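Local atomic coordinates of trypanothione-dependent glyoxalase I (PDB entry 2C21), a protein that belongs to the glyoxalase/bleomycin resistance protein/dioxygenase superfamily and holds nickel at sites shared between the two subunits of its dimer. Residues A[80-85]-A[123-128]. Sequence-based numbering, arbitrary orientation.
Sequences HIAIGV and ELLNEK. With NI (nickel (II) ion), chain H.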
loop_
_atom_site.group_PDB
_atom_site.type_symbol
_atom_site.label_atom_id
_atom_site.label_comp_id
_atom_site.label_asym_id
_atom_site.label_seq_id
_atom_site.Cartn_x
_atom_site.Cartn_y
_atom_site.Cartn_z
ATOM N N HIS A 80 6.368 3.395 2.656
ATOM C CA HIS A 80 5.864 4.261 1.605
ATOM C C HIS A 80 4.969 3.484 0.657
ATOM O O HIS A 80 4.872 2.268 0.753
ATOM C CB HIS A 80 7.018 4.827 0.778
ATOM C CG HIS A 80 7.907 3.774 0.177
ATOM N ND1 HIS A 80 9.121 3.423 0.722
ATOM C CD2 HIS A 80 7.755 2.998 -0.922
ATOM C CE1 HIS A 80 9.679 2.479 -0.018
ATOM N NE2 HIS A 80 8.869 2.210 -1.027
ATOM N N ILE A 81 4.349 4.221 -0.263
ATOM C CA ILE A 81 3.828 3.664 -1.500
ATOM C C ILE A 81 4.742 4.117 -2.659
ATOM O O ILE A 81 5.328 5.204 -2.620
ATOM C CB ILE A 81 2.360 4.069 -1.816
ATOM C CG1 ILE A 81 2.215 5.583 -1.977
ATOM C CG2 ILE A 81 1.380 3.489 -0.758
ATOM C CD1 ILE A 81 0.899 6.011 -2.629
ATOM N N ALA A 82 4.857 3.256 -3.662
ATOM C CA ALA A 82 5.673 3.524 -4.835
ATOM C C ALA A 82 4.764 3.612 -6.030
ATOM O O ALA A 82 3.843 2.803 -6.179
ATOM C CB ALA A 82 6.681 2.413 -5.029
ATOM N N ILE A 83 5.041 4.592 -6.883
ATOM C CA ILE A 83 4.258 4.841 -8.072
ATOM C C ILE A 83 5.204 4.819 -9.271
ATOM O O ILE A 83 6.221 5.489 -9.248
ATOM C CB ILE A 83 3.531 6.203 -7.964
ATOM C CG1 ILE A 83 2.534 6.168 -6.777
ATOM C CG2 ILE A 83 2.848 6.574 -9.299
ATOM C CD1 ILE A 83 1.867 7.503 -6.488
ATOM N N GLY A 84 4.851 4.033 -10.290
ATOM C CA GLY A 84 5.588 3.967 -11.538
ATOM C C GLY A 84 5.183 5.055 -12.512
ATOM O O GLY A 84 3.994 5.199 -12.853
ATOM N N VAL A 85 6.173 5.810 -12.987
ATOM C CA VAL A 85 5.944 6.913 -13.904
ATOM C C VAL A 85 6.834 6.783 -15.145
ATOM O O VAL A 85 7.664 5.871 -15.229
ATOM C CB VAL A 85 6.161 8.275 -13.205
ATOM C CG1 VAL A 85 5.245 8.386 -11.982
ATOM C CG2 VAL A 85 7.625 8.472 -12.799
ATOM N N GLU A 123 7.449 7.081 -3.142
ATOM C CA GLU A 123 8.566 6.754 -4.006
ATOM C C GLU A 123 8.116 6.830 -5.455
ATOM O O GLU A 123 7.182 6.143 -5.849
ATOM C CB GLU A 123 9.081 5.341 -3.702
ATOM C CG GLU A 123 10.394 4.988 -4.402
ATOM C CD GLU A 123 10.890 3.607 -4.013
ATOM O OE1 GLU A 123 10.076 2.687 -3.903
ATOM O OE2 GLU A 123 12.099 3.444 -3.821
ATOM N N LEU A 124 8.785 7.679 -6.233
ATOM C CA LEU A 124 8.550 7.798 -7.652
ATOM C C LEU A 124 9.611 7.002 -8.381
ATOM O O LEU A 124 10.808 7.216 -8.175
ATOM C CB LEU A 124 8.622 9.265 -8.071
ATOM C CG LEU A 124 7.631 10.181 -7.349
ATOM C CD1 LEU A 124 7.905 11.636 -7.724
ATOM C CD2 LEU A 124 6.209 9.780 -7.700
ATOM N N LEU A 125 9.170 6.085 -9.229
ATOM C CA LEU A 125 10.064 5.199 -9.951
ATOM C C LEU A 125 9.819 5.255 -11.443
ATOM O O LEU A 125 8.678 5.265 -11.892
ATOM C CB LEU A 125 9.861 3.759 -9.500
ATOM C CG LEU A 125 10.201 3.440 -8.044
ATOM C CD1 LEU A 125 9.847 1.988 -7.779
ATOM C CD2 LEU A 125 11.668 3.701 -7.753
ATOM N N ASN A 126 10.895 5.264 -12.215
ATOM C CA ASN A 126 10.759 5.049 -13.646
ATOM C C ASN A 126 10.313 3.602 -13.865
ATOM O O ASN A 126 11.081 2.660 -13.624
ATOM C CB ASN A 126 12.072 5.324 -14.368
ATOM C CG ASN A 126 11.916 5.264 -15.866
ATOM O OD1 ASN A 126 11.951 6.292 -16.556
ATOM N ND2 ASN A 126 11.712 4.059 -16.382
ATOM N N GLU A 127 9.074 3.422 -14.312
ATOM C CA GLU A 127 8.451 2.101 -14.272
ATOM C C GLU A 127 9.115 1.144 -15.231
ATOM O O GLU A 127 9.269 -0.037 -14.903
ATOM C CB GLU A 127 6.956 2.166 -14.569
ATOM C CG GLU A 127 6.293 0.799 -14.606
ATOM C CD GLU A 127 4.772 0.862 -14.719
ATOM O OE1 GLU A 127 4.188 1.973 -14.722
ATOM O OE2 GLU A 127 4.155 -0.219 -14.805
ATOM N N LYS A 128 9.502 1.655 -16.405
ATOM C CA LYS A 128 10.178 0.855 -17.411
ATOM C C LYS A 128 11.392 0.177 -16.777
ATOM O O LYS A 128 11.470 -1.061 -16.721
ATOM C CB LYS A 128 10.583 1.734 -18.609
ATOM C CG LYS A 128 11.090 0.993 -19.833
ATOM C CD LYS A 128 11.441 1.985 -20.948
ATOM C CE LYS A 128 12.095 1.309 -22.153
ATOM N NZ LYS A 128 13.431 0.718 -21.825
HETATM NI NI NI H . 9.843 0.917 -2.548
HETATM O O HOH W 1 8.558 4.338 -17.433
HETATM O O HOH W 2 11.326 0.265 -3.606
#
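His80 and Glu123 converge on one nickel ion, His80 through NE2 and Glu123 through OE1, each 2.2 Å from the metal. Glu123 reaches it because CG stands anti to the backbone N (chi1 -171°) and the chain stays extended to CD, so that a long glutamate and a histidine ring on adjoining strands meet at the same metal. Glu123 CB lies over a face of the imidazole, 4.2 Å from the His80 ring centroid, a CH-pi contact. Water 2 and, from the second subunit, His11 and Glu62 complete the coordination.

Along the strands four backbone hydrogen bonds join the parallel pair, beginning with Glu123 N to Ile81 O (2.9 Å). Packing is tight here: small Ala82 fits beside the carboxylate, its CB 3.6 Å from Glu123 OE1, and buried Val85 sets CG2 3.5 Å from Leu125 O. On the face away from the metal, Ile83 CB touches Leu124 CD2 more loosely, at 4.5 Å, and Leu124 also packs on Leu91 of helix 88-97.

The far end is more open, with Asn126 and Glu127 partly exposed and Lys128 exposed. Asn126 occupies the N-cap position before helix 127-141, whose start is tied to strand 78-85 by Glu127 N to Val85 O (3.0 Å). Water 1 bridges Val85 O and Lys128 N, and Glu127 OE2 forms a salt bridge with Arg8 of the second subunit. This parallel pair of first and last strands belongs to a βαβββ module, and its intersubunit metal site is characteristic of glyoxalase I dimers in the vicinal oxygen chelate fold.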